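Local coordinates for protein V-type ATP synthase alpha chain (Thermoplasma volcanium, PDB 4O1S) that belongs to the intein family, forming a compact, mostly beta-stranded domain that is carried within subunit A of an archaeal V-type ATPase, at residues L78-T83 with A138-D143; S111-G116 with D132-I137; I119-E124 with G163-H168. All coordinates share one frame; numbering follows the deposited sequence. Where two conformers were deposited one is given.

Interaction 1: residues L78-T83 with A138-D143. With SO4 (sulfate ion), chain F.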
ATOM      1  N   LEU A  78     -10.568   5.691  -7.516  1.00 28.83           N
ATOM      2  CA  LEU A  78      -9.638   5.771  -6.403  1.00 28.59           C
ATOM      3  C   LEU A  78     -10.424   6.223  -5.162  1.00 26.07           C
ATOM      4  O   LEU A  78     -11.329   7.077  -5.257  1.00 27.79           O
ATOM      5  CB  LEU A  78      -8.545   6.785  -6.722  1.00 24.71           C
ATOM      6  CG  LEU A  78      -7.088   6.366  -6.887  1.00 27.85           C
ATOM      7  CD1 LEU A  78      -6.881   4.869  -7.068  1.00 18.37           C
ATOM      8  CD2 LEU A  78      -6.458   7.171  -8.030  1.00 22.82           C
ATOM      9  N   VAL A  79     -10.093   5.634  -4.013  1.00 18.68           N
ATOM     10  CA  VAL A  79     -10.595   6.096  -2.721  1.00 24.48           C
ATOM     11  C   VAL A  79      -9.473   6.819  -1.984  1.00 29.44           C
ATOM     12  O   VAL A  79      -8.409   6.245  -1.733  1.00 27.27           O
ATOM     13  CB  VAL A  79     -11.036   4.914  -1.876  1.00 26.85           C
ATOM     14  CG1 VAL A  79     -11.694   5.409  -0.587  1.00 20.76           C
ATOM     15  CG2 VAL A  79     -11.967   3.999  -2.700  1.00 16.18           C
ATOM     16  N   ARG A  80      -9.688   8.090  -1.666  1.00 31.44           N
ATOM     17  CA  ARG A  80      -8.639   8.876  -1.019  1.00 23.96           C
ATOM     18  C   ARG A  80      -9.044   9.038   0.420  1.00 29.48           C
ATOM     19  O   ARG A  80     -10.147   9.498   0.726  1.00 37.78           O
ATOM     20  CB  ARG A  80      -8.478  10.239  -1.684  1.00 20.54           C
ATOM     21  CG  ARG A  80      -8.668  10.193  -3.197  1.00 24.56           C
ATOM     22  CD  ARG A  80      -7.842  11.254  -3.845  1.00 27.18           C
ATOM     23  NE  ARG A  80      -7.943  11.304  -5.306  1.00 38.48           N
ATOM     24  CZ  ARG A  80      -6.963  10.940  -6.139  1.00 39.11           C
ATOM     25  NH1 ARG A  80      -5.814  10.459  -5.649  1.00 30.01           N
ATOM     26  NH2 ARG A  80      -7.133  11.055  -7.462  1.00 35.54           N
ATOM     27  N   ILE A  81      -8.153   8.621   1.303  1.00 31.98           N
ATOM     28  CA  ILE A  81      -8.436   8.570   2.730  1.00 29.14           C
ATOM     29  C   ILE A  81      -7.521   9.498   3.506  1.00 31.93           C
ATOM     30  O   ILE A  81      -6.297   9.518   3.313  1.00 33.21           O
ATOM     31  CB  ILE A  81      -8.204   7.162   3.264  1.00 24.01           C
ATOM     32  CG1 ILE A  81      -9.058   6.173   2.477  1.00 27.18           C
ATOM     33  CG2 ILE A  81      -8.493   7.095   4.762  1.00 13.32           C
ATOM     34  CD1 ILE A  81      -8.541   4.768   2.525  1.00 18.69           C
ATOM     35  N   GLU A  82      -8.117  10.253   4.407  1.00 29.60           N
ATOM     36  CA  GLU A  82      -7.351  11.149   5.239  1.00 32.01           C
ATOM     37  C   GLU A  82      -7.763  10.980   6.699  1.00 29.43           C
ATOM     38  O   GLU A  82      -8.963  10.913   7.025  1.00 30.31           O
ATOM     39  CB  GLU A  82      -7.633  12.552   4.786  1.00 36.94           C
ATOM     40  CG  GLU A  82      -6.510  13.471   4.918  1.00 44.05           C
ATOM     41  CD  GLU A  82      -6.699  14.562   3.940  1.00 64.94           C
ATOM     42  OE1 GLU A  82      -6.728  15.734   4.374  1.00 79.28           O
ATOM     43  OE2 GLU A  82      -6.871  14.231   2.738  1.00 65.96           O
ATOM     44  N   THR A  83      -6.771  10.909   7.577  1.00 26.45           N
ATOM     45  CA  THR A  83      -7.028  10.695   9.004  1.00 27.51           C
ATOM     46  C   THR A  83      -6.865  11.983   9.783  1.00 31.54           C
ATOM     47  O   THR A  83      -6.266  12.947   9.308  1.00 35.88           O
ATOM     48  CB  THR A  83      -6.054   9.685   9.597  1.00 21.42           C
ATOM     49  OG1 THR A  83      -4.718  10.195   9.483  1.00 20.14           O
ATOM     50  CG2 THR A  83      -6.146   8.360   8.866  1.00 19.71           C
ATOM     51  N   ALA A 138     -12.744  10.212   0.061  1.00 34.89           N
ATOM     52  CA  ALA A 138     -13.180  10.804  -1.207  1.00 32.81           C
ATOM     53  C   ALA A 138     -13.216   9.744  -2.289  1.00 34.00           C
ATOM     54  O   ALA A 138     -12.266   8.947  -2.429  1.00 37.63           O
ATOM     55  CB  ALA A 138     -12.250  11.925  -1.617  1.00 25.31           C
ATOM     56  N   TYR A 139     -14.308   9.724  -3.047  1.00 28.23           N
ATOM     57  CA  TYR A 139     -14.413   8.826  -4.197  1.00 25.76           C
ATOM     58  C   TYR A 139     -14.205   9.635  -5.469  1.00 26.63           C
ATOM     59  O   TYR A 139     -14.796  10.700  -5.645  1.00 36.23           O
ATOM     60  CB  TYR A 139     -15.771   8.116  -4.219  1.00 27.69           C
ATOM     61  CG  TYR A 139     -16.082   7.342  -2.954  1.00 36.32           C
ATOM     62  CD1 TYR A 139     -15.086   6.705  -2.259  1.00 35.33           C
ATOM     63  CD2 TYR A 139     -17.375   7.254  -2.459  1.00 51.54           C
ATOM     64  CE1 TYR A 139     -15.354   6.011  -1.114  1.00 40.13           C
ATOM     65  CE2 TYR A 139     -17.654   6.553  -1.298  1.00 57.68           C
ATOM     66  CZ  TYR A 139     -16.628   5.935  -0.625  1.00 50.65           C
ATOM     67  OH  TYR A 139     -16.851   5.232   0.548  1.00 57.48           O
ATOM     68  N   GLU A 140     -13.339   9.145  -6.344  1.00 24.22           N
ATOM     69  CA  GLU A 140     -13.025   9.869  -7.568  1.00 24.32           C
ATOM     70  C   GLU A 140     -13.001   8.939  -8.781  1.00 30.58           C
ATOM     71  O   GLU A 140     -12.349   7.887  -8.778  1.00 29.77           O
ATOM     72  CB  GLU A 140     -11.683  10.575  -7.414  1.00 17.47           C
ATOM     73  CG  GLU A 140     -11.421  11.611  -8.476  1.00 34.02           C
ATOM     74  CD  GLU A 140     -10.027  12.234  -8.369  1.00 40.82           C
ATOM     75  OE1 GLU A 140      -9.550  12.497  -7.237  1.00 36.33           O
ATOM     76  OE2 GLU A 140      -9.409  12.460  -9.430  1.00 42.06           O
ATOM     77  N   LYS A 141     -13.725   9.332  -9.818  1.00 34.45           N
ATOM     78  CA  LYS A 141     -13.690   8.625 -11.088  1.00 31.61           C
ATOM     79  C   LYS A 141     -12.702   9.323 -12.022  1.00 33.00           C
ATOM     80  O   LYS A 141     -12.696  10.550 -12.110  1.00 36.56           O
ATOM     81  CB  LYS A 141     -15.079   8.611 -11.699  1.00 26.95           C
ATOM     82  CG  LYS A 141     -15.201   7.856 -12.984  1.00 30.55           C
ATOM     83  CD  LYS A 141     -16.675   7.550 -13.229  1.00 42.09           C
ATOM     84  CE  LYS A 141     -16.872   6.790 -14.523  1.00 50.62           C
ATOM     85  NZ  LYS A 141     -16.325   7.547 -15.696  1.00 54.26           N
ATOM     86  N   GLY A 142     -11.858   8.541 -12.697  1.00 34.53           N
ATOM     87  CA  GLY A 142     -10.853   9.062 -13.623  1.00 33.80           C
ATOM     88  C   GLY A 142     -10.173   7.947 -14.417  1.00 34.14           C
ATOM     89  O   GLY A 142     -10.733   6.861 -14.567  1.00 30.37           O
ATOM     90  N   ASP A 143      -8.980   8.207 -14.948  1.00 37.97           N
ATOM     91  CA  ASP A 143      -8.223   7.164 -15.648  1.00 40.23           C
ATOM     92  C   ASP A 143      -6.881   6.980 -14.938  1.00 40.63           C
ATOM     93  O   ASP A 143      -5.842   7.506 -15.358  1.00 43.01           O
ATOM     94  CB  ASP A 143      -8.039   7.482 -17.149  1.00 30.92           C
ATOM     95  CG  ASP A 143      -7.345   6.326 -17.935  1.00 67.92           C
ATOM     96  OD1 ASP A 143      -7.619   5.120 -17.659  1.00 58.24           O
ATOM     97  OD2 ASP A 143      -6.524   6.637 -18.842  1.00 65.66           O
TER
HETATM   98  S   SO4 F 204      -3.546  10.525  -9.300  1.00 84.74           S
HETATM   99  O1  SO4 F 204      -3.364  10.208  -7.873  1.00 75.12           O
HETATM  100  O2  SO4 F 204      -3.231   9.360 -10.136  1.00 86.50           O
HETATM  101  O3  SO4 F 204      -4.936  10.930  -9.531  1.00 88.19           O
HETATM  102  O4  SO4 F 204      -2.655  11.620  -9.699  1.00 87.74           O

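Interaction 2: residues S111-G116 with D132-I137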
ATOM      1  N   SER A 111     -13.875   0.716  -0.056  1.00 31.04           N
ATOM      2  CA  SER A 111     -15.252   1.053  -0.378  1.00 29.76           C
ATOM      3  C   SER A 111     -16.228   0.805   0.772  1.00 30.51           C
ATOM      4  O   SER A 111     -17.372   1.207   0.674  1.00 34.11           O
ATOM      5  CB  SER A 111     -15.701   0.293  -1.617  1.00 29.06           C
ATOM      6  OG  SER A 111     -15.642  -1.099  -1.379  1.00 41.87           O
ATOM      7  N   ASN A 112     -15.802   0.156   1.859  1.00 24.96           N
ATOM      8  CA  ASN A 112     -16.721  -0.017   3.003  1.00 26.35           C
ATOM      9  C   ASN A 112     -16.304   0.774   4.225  1.00 31.08           C
ATOM     10  O   ASN A 112     -17.044   0.882   5.209  1.00 27.26           O
ATOM     11  CB  ASN A 112     -16.898  -1.482   3.378  1.00 29.58           C
ATOM     12  CG  ASN A 112     -17.602  -2.268   2.304  1.00 36.32           C
ATOM     13  OD1 ASN A 112     -18.513  -1.762   1.642  1.00 46.86           O
ATOM     14  ND2 ASN A 112     -17.170  -3.506   2.103  1.00 29.48           N
ATOM     15  N   LEU A 113     -15.096   1.309   4.157  1.00 30.28           N
ATOM     16  CA  LEU A 113     -14.638   2.243   5.156  1.00 30.68           C
ATOM     17  C   LEU A 113     -15.645   3.395   5.394  1.00 33.27           C
ATOM     18  O   LEU A 113     -16.266   3.919   4.452  1.00 46.90           O
ATOM     19  CB  LEU A 113     -13.298   2.783   4.701  1.00 32.85           C
ATOM     20  CG  LEU A 113     -12.387   3.283   5.801  1.00 37.84           C
ATOM     21  CD1 LEU A 113     -12.154   2.150   6.794  1.00 32.48           C
ATOM     22  CD2 LEU A 113     -11.086   3.778   5.144  1.00 37.31           C
ATOM     23  N   LYS A 114     -15.819   3.766   6.659  1.00 26.50           N
ATOM     24  CA  LYS A 114     -16.659   4.906   7.027  1.00 27.30           C
ATOM     25  C   LYS A 114     -15.802   5.956   7.704  1.00 30.45           C
ATOM     26  O   LYS A 114     -14.841   5.617   8.390  1.00 30.05           O
ATOM     27  CB  LYS A 114     -17.754   4.502   8.011  1.00 23.19           C
ATOM     28  CG  LYS A 114     -18.402   3.141   7.770  1.00 34.88           C
ATOM     29  CD  LYS A 114     -19.197   3.067   6.464  1.00 52.19           C
ATOM     30  CE  LYS A 114     -19.847   1.680   6.280  1.00 60.65           C
ATOM     31  NZ  LYS A 114     -20.403   1.479   4.905  1.00 63.75           N
ATOM     32  N   VAL A 115     -16.139   7.229   7.524  1.00 29.55           N
ATOM     33  CA  VAL A 115     -15.513   8.245   8.349  1.00 32.24           C
ATOM     34  C   VAL A 115     -15.808   7.869   9.786  1.00 37.06           C
ATOM     35  O   VAL A 115     -16.857   7.275  10.090  1.00 36.12           O
ATOM     36  CB  VAL A 115     -16.029   9.660   8.062  1.00 30.06           C
ATOM     37  CG1 VAL A 115     -15.867   9.969   6.591  1.00 34.73           C
ATOM     38  CG2 VAL A 115     -17.488   9.807   8.497  1.00 27.10           C
ATOM     39  N   GLY A 116     -14.856   8.173  10.657  1.00 34.94           N
ATOM     40  CA  GLY A 116     -14.958   7.754  12.040  1.00 37.38           C
ATOM     41  C   GLY A 116     -14.128   6.519  12.333  1.00 33.93           C
ATOM     42  O   GLY A 116     -13.545   6.417  13.414  1.00 32.22           O
ATOM     43  N   ASP A 132      -5.809   5.434  13.792  1.00 34.58           N
ATOM     44  CA  ASP A 132      -6.109   6.819  13.522  1.00 33.76           C
ATOM     45  C   ASP A 132      -7.519   6.914  12.930  1.00 30.38           C
ATOM     46  O   ASP A 132      -7.879   6.147  12.026  1.00 27.21           O
ATOM     47  CB  ASP A 132      -5.058   7.349  12.547  1.00 33.10           C
ATOM     48  CG  ASP A 132      -4.940   8.833  12.586  1.00 36.76           C
ATOM     49  OD1 ASP A 132      -5.801   9.453  13.273  1.00 42.01           O
ATOM     50  OD2 ASP A 132      -3.998   9.353  11.927  1.00 30.13           O
ATOM     51  N   ARG A 133      -8.321   7.831  13.459  1.00 34.21           N
ATOM     52  CA  ARG A 133      -9.682   8.002  12.965  1.00 35.08           C
ATOM     53  C   ARG A 133      -9.624   8.587  11.561  1.00 36.58           C
ATOM     54  O   ARG A 133      -8.880   9.548  11.310  1.00 31.26           O
ATOM     55  CB  ARG A 133     -10.488   8.928  13.882  1.00 36.00           C
ATOM     56  CG  ARG A 133     -10.712   8.302  15.243  0.54 38.44           C
ATOM     57  CD  ARG A 133     -11.635   9.100  16.142  0.54 39.93           C
ATOM     58  NE  ARG A 133     -12.185   8.226  17.175  0.54 39.85           N
ATOM     59  CZ  ARG A 133     -13.304   7.524  17.024  0.54 33.06           C
ATOM     60  NH1 ARG A 133     -13.993   7.628  15.893  0.54 34.68           N
ATOM     61  NH2 ARG A 133     -13.741   6.734  17.996  0.54 21.14           N
ATOM     62  N   VAL A 134     -10.380   8.004  10.631  1.00 33.91           N
ATOM     63  CA  VAL A 134     -10.483   8.653   9.343  1.00 30.90           C
ATOM     64  C   VAL A 134     -11.417   9.860   9.437  1.00 29.76           C
ATOM     65  O   VAL A 134     -12.540   9.778   9.971  1.00 26.88           O
ATOM     66  CB  VAL A 134     -10.779   7.703   8.151  1.00 27.39           C
ATOM     67  CG1 VAL A 134     -10.713   6.255   8.573  1.00 30.93           C
ATOM     68  CG2 VAL A 134     -12.086   8.056   7.444  1.00 21.63           C
ATOM     69  N   LYS A 135     -10.871  10.979   8.958  1.00 20.59           N
ATOM     70  CA  LYS A 135     -11.486  12.288   8.943  1.00 25.46           C
ATOM     71  C   LYS A 135     -12.317  12.409   7.674  1.00 34.23           C
ATOM     72  O   LYS A 135     -13.410  12.986   7.670  1.00 30.91           O
ATOM     73  CB  LYS A 135     -10.357  13.315   8.902  1.00 27.38           C
ATOM     74  CG  LYS A 135     -10.743  14.775   8.862  1.00 33.85           C
ATOM     75  CD  LYS A 135      -9.484  15.604   8.558  1.00 45.16           C
ATOM     76  CE  LYS A 135      -9.734  17.101   8.713  1.00 57.11           C
ATOM     77  NZ  LYS A 135      -8.538  17.894   8.294  1.00 60.46           N
ATOM     78  N   SER A 136     -11.781  11.878   6.581  1.00 35.81           N
ATOM     79  CA  SER A 136     -12.458  12.028   5.311  1.00 39.27           C
ATOM     80  C   SER A 136     -12.123  10.938   4.308  1.00 33.68           C
ATOM     81  O   SER A 136     -11.020  10.405   4.295  1.00 34.44           O
ATOM     82  CB  SER A 136     -12.113  13.367   4.690  1.00 39.12           C
ATOM     83  OG  SER A 136     -11.319  13.121   3.556  1.00 44.60           O
ATOM     84  N   ILE A 137     -13.101  10.630   3.466  1.00 30.59           N
ATOM     85  CA  ILE A 137     -12.951   9.650   2.400  1.00 29.55           C
ATOM     86  C   ILE A 137     -13.524  10.242   1.134  1.00 28.29           C
ATOM     87  O   ILE A 137     -14.644  10.750   1.132  1.00 21.84           O
ATOM     88  CB  ILE A 137     -13.725   8.369   2.713  1.00 28.85           C
ATOM     89  CG1 ILE A 137     -13.254   7.779   4.047  1.00 25.76           C
ATOM     90  CG2 ILE A 137     -13.518   7.378   1.619  1.00 21.73           C
ATOM     91  CD1 ILE A 137     -14.058   6.616   4.513  1.00 23.05           C
TER

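Interaction 3: residues I119-E124 with G163-H168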
ATOM      1  N   ILE A 119      -8.081   3.461  11.577  1.00 28.46           N
ATOM      2  CA  ILE A 119      -7.300   2.576  10.737  1.00 30.35           C
ATOM      3  C   ILE A 119      -5.892   2.411  11.258  1.00 28.52           C
ATOM      4  O   ILE A 119      -5.369   3.281  11.945  1.00 25.40           O
ATOM      5  CB  ILE A 119      -7.326   2.978   9.246  1.00 27.26           C
ATOM      6  CG1 ILE A 119      -6.649   4.320   9.013  1.00 20.37           C
ATOM      7  CG2 ILE A 119      -8.755   3.028   8.739  1.00 21.17           C
ATOM      8  CD1 ILE A 119      -6.519   4.623   7.510  1.00 15.65           C
ATOM      9  N   ALA A 120      -5.310   1.265  10.941  1.00 27.47           N
ATOM     10  CA  ALA A 120      -3.993   0.886  11.414  1.00 27.58           C
ATOM     11  C   ALA A 120      -2.882   1.672  10.710  1.00 34.24           C
ATOM     12  O   ALA A 120      -2.809   1.730   9.477  1.00 37.26           O
ATOM     13  CB  ALA A 120      -3.793  -0.618  11.227  1.00 23.22           C
ATOM     14  N   ALA A 121      -2.026   2.278  11.520  1.00 28.63           N
ATOM     15  CA  ALA A 121      -0.874   3.000  11.042  1.00 22.25           C
ATOM     16  C   ALA A 121       0.294   2.564  11.905  1.00 28.72           C
ATOM     17  O   ALA A 121       0.100   1.927  12.932  1.00 36.40           O
ATOM     18  CB  ALA A 121      -1.099   4.472  11.189  1.00 12.22           C
ATOM     19  N   VAL A 122       1.508   2.911  11.499  1.00 27.05           N
ATOM     20  CA  VAL A 122       2.681   2.602  12.294  1.00 28.35           C
ATOM     21  C   VAL A 122       3.392   3.877  12.762  1.00 36.20           C
ATOM     22  O   VAL A 122       3.696   4.755  11.954  1.00 33.67           O
ATOM     23  CB  VAL A 122       3.628   1.761  11.480  1.00 32.64           C
ATOM     24  CG1 VAL A 122       4.936   1.580  12.205  1.00 32.14           C
ATOM     25  CG2 VAL A 122       2.986   0.441  11.209  1.00 40.38           C
ATOM     26  N   ALA A 123       3.648   3.982  14.066  1.00 33.27           N
ATOM     27  CA  ALA A 123       4.350   5.140  14.619  1.00 31.75           C
ATOM     28  C   ALA A 123       5.832   5.225  14.178  1.00 43.31           C
ATOM     29  O   ALA A 123       6.534   4.205  14.088  1.00 44.18           O
ATOM     30  CB  ALA A 123       4.255   5.110  16.134  1.00 26.35           C
ATOM     31  N   GLU A 124       6.310   6.444  13.927  1.00 46.76           N
ATOM     32  CA  GLU A 124       7.700   6.653  13.505  1.00 48.86           C
ATOM     33  C   GLU A 124       8.682   6.342  14.625  1.00 43.32           C
ATOM     34  O   GLU A 124       9.775   5.828  14.391  1.00 43.75           O
ATOM     35  CB  GLU A 124       7.901   8.102  13.063  1.00 64.47           C
ATOM     36  CG  GLU A 124       6.710   8.683  12.316  1.00 82.85           C
ATOM     37  CD  GLU A 124       7.118   9.430  11.050  1.00 97.28           C
ATOM     38  OE1 GLU A 124       8.269   9.928  10.995  1.00105.44           O
ATOM     39  OE2 GLU A 124       6.287   9.510  10.111  1.00 95.56           O
ATOM     40  N   GLY A 163       2.350   8.678   6.339  1.00 32.64           N
ATOM     41  CA  GLY A 163       2.094   8.416   7.747  1.00 27.35           C
ATOM     42  C   GLY A 163       2.060   6.937   8.065  1.00 32.26           C
ATOM     43  O   GLY A 163       1.442   6.522   9.044  1.00 32.51           O
ATOM     44  N   LEU A 164       2.721   6.148   7.221  1.00 33.29           N
ATOM     45  CA  LEU A 164       2.915   4.727   7.456  1.00 33.66           C
ATOM     46  C   LEU A 164       1.607   3.980   7.712  1.00 37.83           C
ATOM     47  O   LEU A 164       1.445   3.302   8.739  1.00 37.38           O
ATOM     48  CB  LEU A 164       3.883   4.499   8.620  1.00 30.01           C
ATOM     49  CG  LEU A 164       5.161   5.330   8.686  1.00 32.67           C
ATOM     50  CD1 LEU A 164       5.963   4.898   9.873  1.00 39.61           C
ATOM     51  CD2 LEU A 164       6.001   5.172   7.461  1.00 35.84           C
ATOM     52  N   LEU A 165       0.668   4.110   6.786  1.00 36.97           N
ATOM     53  CA  LEU A 165      -0.537   3.302   6.865  1.00 32.77           C
ATOM     54  C   LEU A 165      -0.209   1.851   6.508  1.00 35.40           C
ATOM     55  O   LEU A 165       0.791   1.553   5.807  1.00 30.80           O
ATOM     56  CB  LEU A 165      -1.615   3.852   5.947  1.00 28.73           C
ATOM     57  CG  LEU A 165      -2.045   5.272   6.310  1.00 36.33           C
ATOM     58  CD1 LEU A 165      -2.724   5.952   5.125  1.00 38.11           C
ATOM     59  CD2 LEU A 165      -2.978   5.251   7.522  1.00 31.94           C
ATOM     60  N   VAL A 166      -1.050   0.952   7.016  1.00 22.39           N
ATOM     61  CA  VAL A 166      -0.811  -0.463   6.885  1.00 22.19           C
ATOM     62  C   VAL A 166      -1.840  -1.004   5.924  1.00 28.78           C
ATOM     63  O   VAL A 166      -3.059  -0.935   6.190  1.00 27.22           O
ATOM     64  CB  VAL A 166      -0.925  -1.194   8.251  1.00 31.88           C
ATOM     65  CG1 VAL A 166      -0.604  -2.693   8.081  1.00 24.29           C
ATOM     66  CG2 VAL A 166      -0.012  -0.540   9.292  1.00 21.87           C
ATOM     67  N   LEU A 167      -1.353  -1.555   4.814  1.00 36.71           N
ATOM     68  CA  LEU A 167      -2.236  -1.916   3.711  1.00 40.81           C
ATOM     69  C   LEU A 167      -2.244  -3.406   3.493  1.00 38.77           C
ATOM     70  O   LEU A 167      -1.193  -4.024   3.313  1.00 43.61           O
ATOM     71  CB  LEU A 167      -1.826  -1.165   2.451  1.00 44.70           C
ATOM     72  CG  LEU A 167      -1.880   0.343   2.724  1.00 53.52           C
ATOM     73  CD1 LEU A 167      -1.095   1.202   1.754  1.00 48.86           C
ATOM     74  CD2 LEU A 167      -3.329   0.759   2.737  1.00 58.19           C
ATOM     75  N   HIS A 168      -3.436  -3.988   3.543  1.00 37.89           N
ATOM     76  CA  HIS A 168      -3.584  -5.418   3.289  1.00 44.94           C
ATOM     77  C   HIS A 168      -3.715  -5.755   1.804  1.00 51.31           C
ATOM     78  O   HIS A 168      -4.829  -5.928   1.281  1.00 51.80           O
ATOM     79  CB  HIS A 168      -4.775  -5.991   4.033  1.00 39.45           C
ATOM     80  CG  HIS A 168      -4.851  -7.472   3.945  1.00 47.42           C
ATOM     81  ND1 HIS A 168      -5.979  -8.139   3.513  1.00 59.93           N
ATOM     82  CD2 HIS A 168      -3.927  -8.430   4.193  1.00 57.13           C
ATOM     83  CE1 HIS A 168      -5.754  -9.438   3.524  1.00 66.88           C
ATOM     84  NE2 HIS A 168      -4.512  -9.645   3.937  1.00 65.46           N
TER
HETATM   85  O   HOH W   1      -4.910   0.092   8.052  1.00 38.86           O
HETATM   86  O   HOH W   2       3.408   7.368  11.531  1.00 20.51           O

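Interaction 1: residues L78-T83 with A138-D143
R80 and E140 form a salt bridge in which a single carboxylate oxygen receives both bonds. E140 OE1 lies 2.8 Å from R80 NE and 2.8 Å from R80 NH2, so the arginine offers its side (NE together with NH2) rather than its two terminal nitrogens. OE1 sits close to the guanidinium plane, at the edge, whereas both donors approach it from one face of the carboxylate, above that plane; the two planes are turned 46° apart. A sulfate ion, probably from the crystallisation liquor, meets the guanidinium beyond this bond: R80 NH2 reaches O3 of the sulfate at 3.0 Å, and R80 NH1 makes a weaker bond to O1. NH1 also donates to S90 OG, and S7 OG holds the sulfate from another part of the chain.

The strands put these charges diagonally on one face of an antiparallel ladder. R80 pairs with A138 and L78 with E140, both hydrogen-bonded pairs. R80 N to A138 O and A138 N to R80 O each measure 2.8 Å, while L78 N to E140 O is 3.1 Å. R80 CB lies beside A138 CB, and the chain then runs extended from CG to NE (chi3 180°); E140 leaves with CG anti to its backbone N (chi1 -166°). The non-hydrogen-bonded pair V79 and Y139 occupies the other face, with V79 CG1 at the ring edge, 3.7 Å from Y139 CE1. On that face V79 packs on P93, A110 and I137; on the face of the charges L78 packs on F144 and V146.

The two donors on OE1 would be expected to favour an ionised E140, and the sulfate, where present, to offset part of that; together they probably limit rotation of the guanidinium.

Interaction 2: residues S111-G116 with D132-I137
The loop that links strands 104-109 and 118-122 lies against strand 129-141 just where that strand carries a classic beta bulge at K135 and S136, and G116 and V134 tie the two together. G116 N donates to V134 O at 2.9 Å; the N-H...O angle of 174° makes the bond almost straight, and the donor lies in the carbonyl plane. The end-to-end directions of the touching parts, 113-116 and 133-137, differ by 129°, and V115 and V134 have the nearest CA atoms. G116 has positive phi, a conformation in which a CB would crowd the carbonyl oxygen of V115, and its lack of a side chain suits this turn.

Most of the remaining contact is apolar. I137 points toward the loop and, with CD1 extended (chi2 173°), lays that methyl against the backbone running from L113 to V115: CD1 is 3.5 Å from L113 O and 3.7 Å from K114 C. The same methyl touches L113 CB at 3.9 Å, the leucine and isoleucine side chains crossing at a slant. V134 turns CG2 onto the backbone of V115, 3.5 Å from V115 CA, while its other methyl, CG1, faces L113 CD2 at 4.2 Å. V115 CG1 also touches I137 CG1, at 4.3 Å. The loop is thus held by the G116-V134 bond and, along its length, by the side chains of V134 and I137.

L113 and V134 both continue inward to I81 of strand 77-83 and I119 of strand 118-122. D117 extends the backbone pairing to V134 beyond G116, and S111 is tied to P93, so the loop closes over one side of the four-stranded antiparallel sheet.

Interaction 3: residues I119-E124 with G163-H168
I119 holds CG1 between its backbone N and carbonyl carbon (chi1 65°) and then extends to CD1 (chi2 173°), which carries that methyl to L165 CD2 at 3.6 Å. The two side chains meet obliquely. At the other end V122 and V166 each place CG2 anti to the carbonyl carbon, and these two methyls touch at 3.7 Å with the side chains at about a right angle. V122 CB also meets L164 CB at 4.0 Å, and the short A120 CB faces V166 CB at 4.2 Å.

The backbones join at a single bridge, A121 with L165, between strands whose directions differ by 121°. Two hydrogen bonds flank it: V166 N to A120 O at 3.1 Å and V122 N to L164 O at 2.8 Å, both with the donor tilted from the carbonyl plane. Beside V122, at the loop residue G163, a water bridges the two backbones, donating to V122 O at 2.7 Å and weakly to G163 O at 3.3 Å. R87 NE reaches the same G163 oxygen.

F98 lies against A120 and V166, I159 against V122 and L164, and V134 and T130 of strand 129-141 back the other strand, so the contact connects the edge of one four-stranded sheet to an inner strand of another. With two direct backbone bonds and such divergent strand directions, methyl packing probably contributes much of the junction, while the carbonyl groups beyond the bridge find water or arginine donors; this fits a sheet-to-sheet seam rather than a continuous ladder.

All three contacts involve one four-stranded antiparallel sheet. Interactions 1 and 2 share strand 129-141, their centres about 12 Å apart; T83 OG1 and D132 OD2 are 2.7 Å apart, a probable hydrogen bond, and V79 CG1 packs on I137 CG2 at 3.5 Å. I119 brings in interaction 3: I119 N lies 2.7 Å from D132 O, again a probable hydrogen bond. Interaction 3 joins the sheet to that of strand 165-168, while interaction 1 turns at G142 into strand 143-149. The sulfate at R80 and another about 4 Å from the V166 side chain both probably come from the crystallisation liquor. In sequence, the segments of interaction 3 alternate with those of both others.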